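Local coordinates for citrate synthase (Metallosphaera sedula, PDB 6ABX), which probably catalyses the condensation of oxaloacetate with acetyl-CoA and water to give citrate and CoA in the tricarboxylic acid cycle, at residues Lys13-Thr18 with Asp178-Ala183; Tyr28-Ser33 with Ala47-Tyr52; Ser200-Gly205 with Gly335-Val340; Cys188-Ser193 with Lys348-Lys353. One frame throughout, in Å; residues are numbered along the deposited sequence.

Interaction 1: Lys13-Thr18 with Asp178-Ala183; sequences KETSIT and DHEMNA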
# COMPACT_ATOMS: atom_id res chain seq x y z
N LYS A 13 -8.71 15.36 3.35
CA LYS A 13 -8.31 15.66 4.70
C LYS A 13 -8.03 17.16 4.82
O LYS A 13 -7.91 17.85 3.80
CB LYS A 13 -7.04 14.93 5.13
CG LYS A 13 -5.79 15.23 4.30
CD LYS A 13 -4.53 15.43 5.07
CE LYS A 13 -4.16 14.32 6.01
NZ LYS A 13 -2.84 14.57 6.67
N GLU A 14 -8.04 17.62 6.05
CA GLU A 14 -7.47 18.95 6.35
C GLU A 14 -6.03 18.74 6.80
O GLU A 14 -5.76 17.84 7.57
CB GLU A 14 -8.28 19.63 7.45
CG GLU A 14 -9.61 20.16 6.95
CD GLU A 14 -10.49 20.82 8.01
OE1 GLU A 14 -10.04 20.94 9.19
OE2 GLU A 14 -11.61 21.23 7.64
N THR A 15 -5.18 19.74 6.51
CA THR A 15 -3.78 19.60 6.87
C THR A 15 -3.24 20.94 7.33
O THR A 15 -3.56 21.96 6.73
CB THR A 15 -2.93 19.00 5.75
OG1 THR A 15 -1.67 18.59 6.29
CG2 THR A 15 -2.66 19.90 4.57
N SER A 16 -2.23 20.86 8.20
CA SER A 16 -1.41 22.03 8.54
C SER A 16 0.07 21.75 8.20
O SER A 16 0.93 22.55 8.52
CB SER A 16 -1.59 22.37 9.97
OG SER A 16 -1.02 21.37 10.78
N ILE A 17 0.32 20.62 7.53
CA ILE A 17 1.72 20.20 7.23
C ILE A 17 2.33 21.00 6.09
O ILE A 17 3.45 21.57 6.26
CB ILE A 17 1.77 18.67 7.01
CG1 ILE A 17 1.30 17.92 8.26
CG2 ILE A 17 3.18 18.26 6.62
CD1 ILE A 17 1.08 16.46 8.03
N THR A 18 1.72 20.94 4.91
CA THR A 18 2.28 21.45 3.68
C THR A 18 1.20 22.25 2.94
O THR A 18 0.04 21.82 2.87
CB THR A 18 2.82 20.33 2.80
OG1 THR A 18 3.84 19.69 3.58
CG2 THR A 18 3.30 20.84 1.47
N ASP A 178 7.90 16.40 1.65
CA ASP A 178 6.45 16.34 1.59
C ASP A 178 5.92 17.15 0.41
O ASP A 178 6.51 18.15 0.05
CB ASP A 178 5.75 16.87 2.84
CG ASP A 178 4.30 16.39 2.91
OD1 ASP A 178 4.10 15.15 2.93
OD2 ASP A 178 3.37 17.24 2.81
N HIS A 179 4.74 16.74 -0.09
CA HIS A 179 4.10 17.56 -1.12
C HIS A 179 2.58 17.44 -1.01
O HIS A 179 1.93 17.26 -2.02
CB HIS A 179 4.66 17.24 -2.49
CG HIS A 179 4.65 18.40 -3.42
ND1 HIS A 179 3.95 18.40 -4.61
CD2 HIS A 179 5.16 19.66 -3.27
CE1 HIS A 179 4.09 19.58 -5.21
NE2 HIS A 179 4.87 20.38 -4.41
N GLU A 180 2.07 17.43 0.22
CA GLU A 180 0.61 17.44 0.46
C GLU A 180 0.09 16.09 -0.12
O GLU A 180 0.63 14.97 0.13
CB GLU A 180 0.10 18.80 -0.07
CG GLU A 180 -1.04 19.47 0.75
CD GLU A 180 -1.60 20.86 0.40
OE1 GLU A 180 -0.98 21.59 -0.41
OE2 GLU A 180 -2.70 21.27 0.97
N MET A 181 -0.95 16.10 -0.95
CA MET A 181 -1.75 14.94 -1.17
C MET A 181 -1.57 14.08 -2.47
O MET A 181 -2.49 13.62 -3.09
CB MET A 181 -3.18 15.44 -1.24
CG MET A 181 -4.06 14.36 -1.15
SD MET A 181 -3.44 13.06 -0.09
CE MET A 181 -3.39 13.89 1.53
N ASN A 182 -0.41 13.65 -2.77
CA ASN A 182 -0.22 12.97 -4.02
C ASN A 182 -0.73 11.51 -3.87
O ASN A 182 -1.12 11.08 -2.76
CB ASN A 182 1.27 13.06 -4.29
CG ASN A 182 2.09 12.86 -3.03
OD1 ASN A 182 2.23 11.76 -2.52
ND2 ASN A 182 2.58 13.96 -2.45
N ALA A 183 -0.61 10.74 -4.93
CA ALA A 183 -1.09 9.34 -4.94
C ALA A 183 -0.43 8.50 -3.84
O ALA A 183 -1.08 7.64 -3.28
CB ALA A 183 -0.83 8.72 -6.28
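Thr18 and Asp178 join the two segments through one short polar bond: Thr18 OG1 donates to Asp178 OD2 over 2.6 Å, arriving on the anti side of that oxygen and 18° out of the carboxylate plane. Asp178 CG lies anti to its own backbone N (chi1 -162°), which carries the carboxylate across to the hydroxyl. The same OD2 also takes the backbone N of Glu180, at 2.9 Å, closing an Asx turn. This second donor comes from above the plane, on the face opposite to Thr18. A single oxygen thus folds its own loop and ties it to 13-18.

Beside the bond, Thr18 CG2 packs 4.1 Å from Glu180 CB. The Glu180 carboxylate passes close to the Thr18 carbonyl, with CD 3.1 Å from O; this unfavourable meeting of acceptors is offset at OE1 by Ile20 N and, by dimer symmetry, probably by Arg351 of the second subunit. Thr15 CG2 lies against the same carboxylate, 3.9 Å from Glu180 OE2. Further along, the contact turns apolar, with Met181 CE 3.9 Å from Lys13 CG.

In the second shell, His339 bonds to both Asp178 OD2 and Lys13 NZ, while Glu342 forms a salt bridge with Lys13 NZ and a hydrogen bond with Thr15 OG1. Helix 324-343 therefore braces both sides of the contact. The loop so positioned carries His179 and Asn182, which bind oxaloacetate; His179 ND1 hydrogen-bonds to the bound citrate and its NE2 to Tyr256 OH. This is one of the histidine-bearing loops lining the oxaloacetate site of citrate synthase.

Interaction 2: Tyr28-Ser33 with Ala47-Tyr52; sequences YYRGYS and AYLLWY
Leu50 O, near the C-terminal end of helix 43-52, is gripped by two nitrogens of Arg30, a residue at the tip of a type I' beta-hairpin. NH2 reaches this oxygen at 2.8 Å and NE at 3.2 Å, a side-on fork to a single acceptor, with Leu50 O almost in the guanidinium plane. The two bonds differ in direction: NH2 approaches nearly along the C=O axis, whereas NE stands above the carbonyl plane. Arg30 NE also makes a weak bond to Leu49 O, so the guanidinium offers its edge to two successive carbonyls of the last helical turn. A positive group placed there would probably be favoured by the negative end of the helix dipole.

In the hairpin, Tyr29 and Tyr32 form a backbone hydrogen-bonded pair, and Arg30 and Gly31 are the central residues of the turn, both with positive phi. The Arg30 chain then bends at chi2 (-104°), letting its aliphatic part run alongside Leu49 in the opposite direction, with Arg30 CB 3.8 Å from Leu49 CD1.

Below this polar rim, the two leucines pack into the hairpin. Leu50 reaches Tyr29 with CD2, 4.0 Å from Tyr29 CB, while Leu50 CD1 lies over one face of the tyrosine ring, toward its rim. Tyr29 OH is held by Met174 O and Asp178 N, which leads from the hairpin toward the oxaloacetate loop. Leu49 packs on the Tyr29 backbone and the Tyr32 ring, its CD2 3.8 Å from both Tyr29 O and Tyr32 CD2.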
# COMPACT_ATOMS: atom_id res chain seq x y z
N TYR A 28 5.29 25.59 1.33
CA TYR A 28 5.55 25.81 2.76
C TYR A 28 5.43 24.50 3.54
O TYR A 28 4.52 23.69 3.33
CB TYR A 28 4.57 26.83 3.34
CG TYR A 28 4.58 28.17 2.67
CD1 TYR A 28 3.96 28.33 1.45
CD2 TYR A 28 5.28 29.22 3.22
CE1 TYR A 28 3.98 29.55 0.79
CE2 TYR A 28 5.36 30.43 2.54
CZ TYR A 28 4.74 30.57 1.32
OH TYR A 28 4.73 31.76 0.64
N TYR A 29 6.34 24.31 4.50
CA TYR A 29 6.29 23.23 5.46
C TYR A 29 6.01 23.84 6.83
O TYR A 29 6.81 24.63 7.33
CB TYR A 29 7.63 22.49 5.55
CG TYR A 29 8.06 21.61 4.39
CD1 TYR A 29 7.22 21.23 3.36
CD2 TYR A 29 9.36 21.14 4.37
CE1 TYR A 29 7.65 20.41 2.32
CE2 TYR A 29 9.81 20.34 3.33
CZ TYR A 29 8.97 19.98 2.30
OH TYR A 29 9.45 19.15 1.29
N ARG A 30 4.86 23.52 7.41
CA ARG A 30 4.43 24.06 8.72
C ARG A 30 4.57 25.57 8.75
O ARG A 30 4.95 26.13 9.81
CB ARG A 30 5.22 23.41 9.83
CG ARG A 30 5.03 21.90 9.85
CD ARG A 30 4.12 21.47 10.96
NE ARG A 30 4.01 20.03 11.19
CZ ARG A 30 2.86 19.42 11.38
NH1 ARG A 30 1.76 20.17 11.42
NH2 ARG A 30 2.83 18.09 11.53
N GLY A 31 4.25 26.20 7.63
CA GLY A 31 4.22 27.65 7.48
C GLY A 31 5.53 28.29 7.08
O GLY A 31 5.56 29.49 6.80
N TYR A 32 6.62 27.53 7.08
CA TYR A 32 7.96 28.04 6.66
C TYR A 32 8.18 27.81 5.15
O TYR A 32 7.94 26.74 4.64
CB TYR A 32 9.07 27.34 7.45
CG TYR A 32 9.01 27.67 8.93
CD1 TYR A 32 9.54 28.85 9.39
CD2 TYR A 32 8.35 26.86 9.83
CE1 TYR A 32 9.48 29.16 10.74
CE2 TYR A 32 8.25 27.18 11.17
CZ TYR A 32 8.83 28.34 11.63
OH TYR A 32 8.77 28.68 12.97
N SER A 33 8.65 28.86 4.49
CA SER A 33 8.91 28.80 3.05
C SER A 33 10.00 27.76 2.75
O SER A 33 11.04 27.74 3.40
CB SER A 33 9.36 30.15 2.57
OG SER A 33 9.87 30.06 1.27
N ALA A 47 12.91 17.43 9.43
CA ALA A 47 12.21 16.21 9.87
C ALA A 47 11.58 16.48 11.25
O ALA A 47 10.39 16.17 11.47
CB ALA A 47 13.13 15.04 9.94
N TYR A 48 12.31 17.17 12.13
CA TYR A 48 11.76 17.56 13.44
C TYR A 48 10.52 18.43 13.23
O TYR A 48 9.49 18.23 13.94
CB TYR A 48 12.80 18.31 14.27
CG TYR A 48 12.40 18.56 15.72
CD1 TYR A 48 11.47 19.53 16.04
CD2 TYR A 48 12.92 17.77 16.73
CE1 TYR A 48 11.07 19.73 17.35
CE2 TYR A 48 12.58 18.00 18.05
CZ TYR A 48 11.60 18.94 18.34
OH TYR A 48 11.22 19.09 19.66
N LEU A 49 10.67 19.45 12.40
CA LEU A 49 9.56 20.40 12.14
C LEU A 49 8.33 19.65 11.64
O LEU A 49 7.18 19.87 12.15
CB LEU A 49 10.01 21.43 11.13
CG LEU A 49 8.96 22.41 10.65
CD1 LEU A 49 8.45 23.28 11.80
CD2 LEU A 49 9.54 23.25 9.56
N LEU A 50 8.53 18.76 10.66
CA LEU A 50 7.38 18.10 10.07
C LEU A 50 6.68 17.20 11.09
O LEU A 50 5.42 17.19 11.17
CB LEU A 50 7.84 17.32 8.81
CG LEU A 50 8.09 18.20 7.61
CD1 LEU A 50 8.79 17.45 6.48
CD2 LEU A 50 6.80 18.84 7.09
N TRP A 51 7.43 16.44 11.87
CA TRP A 51 6.84 15.47 12.82
C TRP A 51 6.26 16.16 14.06
O TRP A 51 5.20 15.78 14.48
CB TRP A 51 7.84 14.41 13.26
CG TRP A 51 8.01 13.30 12.24
CD1 TRP A 51 7.06 12.72 11.47
CD2 TRP A 51 9.24 12.62 11.93
NE1 TRP A 51 7.60 11.74 10.67
CE2 TRP A 51 8.94 11.64 10.94
CE3 TRP A 51 10.55 12.71 12.41
CZ2 TRP A 51 9.89 10.79 10.41
CZ3 TRP A 51 11.50 11.87 11.88
CH2 TRP A 51 11.17 10.93 10.89
N TYR A 52 6.94 17.19 14.57
CA TYR A 52 6.56 17.74 15.92
C TYR A 52 5.90 19.11 15.83
O TYR A 52 5.39 19.58 16.86
CB TYR A 52 7.79 17.78 16.82
CG TYR A 52 8.41 16.44 17.10
CD1 TYR A 52 7.68 15.45 17.75
CD2 TYR A 52 9.71 16.12 16.71
CE1 TYR A 52 8.22 14.21 18.02
CE2 TYR A 52 10.26 14.88 17.00
CZ TYR A 52 9.51 13.92 17.63
OH TYR A 52 10.02 12.68 17.91

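Interaction 3: Ser200-Gly205 with Gly335-Val340; sequences SSVVAG and GWTAHV
The helical segments 200-205 and 335-340 cross at 131° between their N-to-C directions, their axes approaching to 10.2 Å, with Val202 and Trp336 the closest backbone pair. Trp336 CG lies anti to its carbonyl carbon (chi1 -70°), which swings the indole toward helix 198-209 and spreads it against a glycine. Gly205 CA stands 4.0 Å from the centroid of the six-membered ring of Trp336, only 11° off the normal, a CH-pi contact over the face; Trp336 CH2 comes to 3.5 Å from Gly205 C. A side chain at Gly205 would point at the ring, and its first carbon would fall just 3.0 Å from Trp336 CE3.

Val202 meets the indole at about a right angle, CG1 lying 4.1 Å from Trp336 CE3, and turns its other branch to Thr337, with CG2 to CG2 at 3.7 Å. Ser201 and Val340 touch more loosely. An alanine in place of Trp336 would probably open a gap beneath Gly205 and Val202 and leave Ser184 OG without its indole N-H partner.

Around this core, helix 183-192 packs on Trp336 and Val340, and helices 91-105 and 112-134 cover Val202, while Val203 and Ala204 pack on the same residues of the second subunit.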
# COMPACT_ATOMS: atom_id res chain seq x y z
N SER A 200 2.81 -0.83 7.45
CA SER A 200 1.86 -1.18 6.38
C SER A 200 1.55 0.06 5.53
O SER A 200 1.56 -0.01 4.29
CB SER A 200 0.59 -1.74 6.96
OG SER A 200 0.81 -3.02 7.52
N SER A 201 1.35 1.20 6.19
CA SER A 201 1.09 2.49 5.45
C SER A 201 2.24 2.81 4.50
O SER A 201 2.01 3.12 3.30
CB SER A 201 0.83 3.67 6.36
OG SER A 201 -0.37 3.46 7.01
N VAL A 202 3.46 2.82 5.04
CA VAL A 202 4.62 3.18 4.30
C VAL A 202 4.87 2.18 3.16
O VAL A 202 5.24 2.60 2.06
CB VAL A 202 5.87 3.38 5.17
CG1 VAL A 202 7.18 3.48 4.36
CG2 VAL A 202 5.69 4.60 6.06
N VAL A 203 4.67 0.88 3.40
CA VAL A 203 4.76 -0.12 2.34
C VAL A 203 3.81 0.24 1.19
O VAL A 203 4.23 0.17 0.01
CB VAL A 203 4.53 -1.55 2.88
CG1 VAL A 203 4.36 -2.55 1.76
CG2 VAL A 203 5.66 -1.96 3.82
N ALA A 204 2.58 0.66 1.49
CA ALA A 204 1.68 1.07 0.44
C ALA A 204 2.16 2.34 -0.25
O ALA A 204 2.05 2.43 -1.47
CB ALA A 204 0.29 1.25 0.97
N GLY A 205 2.71 3.31 0.51
CA GLY A 205 3.33 4.50 -0.10
C GLY A 205 4.40 4.16 -1.15
O GLY A 205 4.38 4.65 -2.27
N GLY A 335 7.13 12.91 5.26
CA GLY A 335 5.80 13.44 4.95
C GLY A 335 4.71 12.40 5.05
O GLY A 335 3.65 12.69 5.61
N TRP A 336 4.94 11.21 4.50
CA TRP A 336 3.96 10.17 4.58
C TRP A 336 3.50 9.97 6.03
O TRP A 336 2.28 9.91 6.39
CB TRP A 336 4.45 8.84 4.05
CG TRP A 336 4.62 8.80 2.57
CD1 TRP A 336 3.97 9.53 1.65
CD2 TRP A 336 5.43 7.86 1.85
NE1 TRP A 336 4.37 9.17 0.39
CE2 TRP A 336 5.23 8.11 0.48
CE3 TRP A 336 6.29 6.82 2.23
CZ2 TRP A 336 5.90 7.41 -0.52
CZ3 TRP A 336 6.99 6.16 1.24
CH2 TRP A 336 6.84 6.50 -0.11
N THR A 337 4.49 9.75 6.86
CA THR A 337 4.24 9.43 8.26
C THR A 337 3.66 10.62 9.05
O THR A 337 2.75 10.39 9.91
CB THR A 337 5.47 8.84 8.93
OG1 THR A 337 6.60 9.72 8.84
CG2 THR A 337 5.86 7.49 8.35
N ALA A 338 4.07 11.85 8.74
CA ALA A 338 3.48 13.03 9.34
C ALA A 338 2.02 13.13 8.95
O ALA A 338 1.17 13.44 9.78
CB ALA A 338 4.22 14.29 8.97
N HIS A 339 1.71 12.83 7.68
CA HIS A 339 0.32 12.90 7.22
C HIS A 339 -0.56 11.88 7.92
O HIS A 339 -1.75 12.21 8.20
CB HIS A 339 0.22 12.77 5.69
CG HIS A 339 0.40 14.08 5.02
ND1 HIS A 339 -0.62 15.06 5.00
CD2 HIS A 339 1.48 14.63 4.43
CE1 HIS A 339 -0.14 16.14 4.39
NE2 HIS A 339 1.14 15.88 3.98
N VAL A 340 -0.05 10.65 8.11
CA VAL A 340 -0.79 9.60 8.77
C VAL A 340 -1.04 10.05 10.22
O VAL A 340 -2.17 9.97 10.69
CB VAL A 340 -0.10 8.24 8.64
CG1 VAL A 340 -0.70 7.16 9.53
CG2 VAL A 340 -0.09 7.78 7.19

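Interaction 4: Cys188-Ser193 with Lys348-Lys353; sequences CLVVAS and KLIRPK
Ile350 lays its side chain over helix 183-192, meeting Val190 at about a right angle with the two CG2 methyls 4.1 Å apart, while its CD1 reaches 3.9 Å from Leu189 O. CG1 and CB of Ile350 pass close to Ser193, whose hydroxyl supplies the polar half of the contact.

Ser193 OG takes the backbone N of Ile350 at 3.1 Å, with an N-H...O angle of 160°, and donates to Val190 O at 2.8 Å. Its chi1 of 81° places OG between the backbone N and the carbonyl carbon, where one hydroxyl can serve both the helix and the incoming extended segment. An alanine at Ser193 would probably leave the Ile350 N-H without its mate and let the extended chain shift away from the helix. Ser193 CB also touches Lys348 O, at 3.4 Å.

Arg351 NH2 hydrogen-bonds to a bound citrate and its NH1 forms a salt bridge with Glu180 of the second subunit, consistent with the intersubunit arm of citrate synthases. The 348-353 segment leads from helix 324-343, whose Tyr343 packs on Ile350 and Leu189, into strand 353-356, where Lys353 joins a parallel ladder with a strand of the second subunit.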
# COMPACT_ATOMS: atom_id res chain seq x y z
N CYS A 188 -0.95 5.72 1.60
CA CYS A 188 -0.58 5.61 3.00
C CYS A 188 -1.84 5.85 3.84
O CYS A 188 -2.01 5.16 4.84
CB CYS A 188 0.45 6.62 3.43
SG CYS A 188 2.08 6.34 2.67
N LEU A 189 -2.62 6.86 3.46
CA LEU A 189 -3.78 7.28 4.26
C LEU A 189 -4.91 6.25 4.16
O LEU A 189 -5.54 5.99 5.16
CB LEU A 189 -4.27 8.65 3.82
CG LEU A 189 -3.41 9.82 4.27
CD1 LEU A 189 -3.79 11.07 3.49
CD2 LEU A 189 -3.60 10.07 5.76
N VAL A 190 -5.11 5.64 2.97
CA VAL A 190 -6.16 4.61 2.86
C VAL A 190 -5.85 3.48 3.83
O VAL A 190 -6.71 3.03 4.59
CB VAL A 190 -6.32 4.10 1.44
CG1 VAL A 190 -7.30 2.94 1.39
CG2 VAL A 190 -6.83 5.23 0.54
N VAL A 191 -4.59 3.04 3.83
CA VAL A 191 -4.17 1.94 4.73
C VAL A 191 -4.33 2.37 6.18
O VAL A 191 -4.83 1.61 7.02
CB VAL A 191 -2.73 1.53 4.41
CG1 VAL A 191 -2.12 0.62 5.44
CG2 VAL A 191 -2.66 0.87 3.03
N ALA A 192 -3.87 3.59 6.53
CA ALA A 192 -3.92 4.03 7.94
C ALA A 192 -5.36 4.12 8.45
O ALA A 192 -5.61 3.93 9.63
CB ALA A 192 -3.30 5.39 8.05
N SER A 193 -6.26 4.46 7.52
CA SER A 193 -7.69 4.71 7.86
C SER A 193 -8.35 3.44 8.39
O SER A 193 -9.41 3.53 9.05
CB SER A 193 -8.45 5.30 6.70
OG SER A 193 -8.88 4.30 5.75
N LYS A 348 -11.05 8.59 10.08
CA LYS A 348 -12.25 8.13 9.40
C LYS A 348 -11.85 7.16 8.30
O LYS A 348 -11.00 7.48 7.48
CB LYS A 348 -13.02 9.30 8.78
CG LYS A 348 -14.38 8.93 8.22
CD LYS A 348 -15.21 10.13 7.78
CE LYS A 348 -16.54 9.72 7.18
NZ LYS A 348 -17.43 9.18 8.21
N LEU A 349 -12.46 5.95 8.30
CA LEU A 349 -12.27 4.96 7.24
C LEU A 349 -12.52 5.59 5.89
O LEU A 349 -13.54 6.27 5.68
CB LEU A 349 -13.20 3.76 7.49
CG LEU A 349 -13.15 2.64 6.45
CD1 LEU A 349 -11.90 1.81 6.64
CD2 LEU A 349 -14.36 1.71 6.55
N ILE A 350 -11.64 5.31 4.93
CA ILE A 350 -11.84 5.77 3.57
C ILE A 350 -12.49 4.63 2.79
O ILE A 350 -11.90 3.56 2.63
CB ILE A 350 -10.51 6.21 2.98
CG1 ILE A 350 -10.00 7.44 3.73
CG2 ILE A 350 -10.68 6.45 1.49
CD1 ILE A 350 -8.55 7.75 3.49
N ARG A 351 -13.76 4.85 2.38
CA ARG A 351 -14.59 3.75 1.79
C ARG A 351 -15.52 4.38 0.77
O ARG A 351 -16.63 4.80 1.11
CB ARG A 351 -15.35 3.00 2.88
CG ARG A 351 -15.83 1.61 2.48
CD ARG A 351 -16.73 1.55 1.25
NE ARG A 351 -17.07 0.12 1.04
CZ ARG A 351 -17.54 -0.41 -0.10
NH1 ARG A 351 -17.72 0.36 -1.17
NH2 ARG A 351 -17.93 -1.70 -0.09
N PRO A 352 -15.03 4.56 -0.47
CA PRO A 352 -15.84 5.19 -1.52
C PRO A 352 -16.81 4.19 -2.16
O PRO A 352 -17.05 3.13 -1.58
CB PRO A 352 -14.74 5.67 -2.45
CG PRO A 352 -13.73 4.56 -2.37
CD PRO A 352 -13.65 4.23 -0.90
N LYS A 353 -17.36 4.52 -3.32
CA LYS A 353 -18.26 3.61 -4.04
C LYS A 353 -17.90 3.64 -5.52
O LYS A 353 -16.93 4.32 -5.91
CB LYS A 353 -19.72 3.98 -3.75
CG LYS A 353 -20.15 5.27 -4.40
CD LYS A 353 -21.65 5.52 -4.41
CE LYS A 353 -21.98 6.80 -5.17
NZ LYS A 353 -23.45 7.00 -5.29

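How the interactions relate
All four contacts are buried, but they lie at different depths: interaction 3 is nearest the centre of the chain and has no polar bond across it, relying on CH-pi and van der Waals contact, whereas interaction 4 lies farthest out, where an extended tail meets a helix. Interactions 1, 2 and 4 each carry polar bonds across them, using in turn a carboxylate acceptor, a guanidinium donor and a bridging serine hydroxyl. Interactions 1 and 2 join directly through the Ile17 O to Arg30 N bond. On helix 324-343, His339 reaches interaction 1 and Thr337 reaches interaction 2. Interactions 3 and 4 meet where Ser201 OG bonds Cys188 O, while 2 and 4 do not touch.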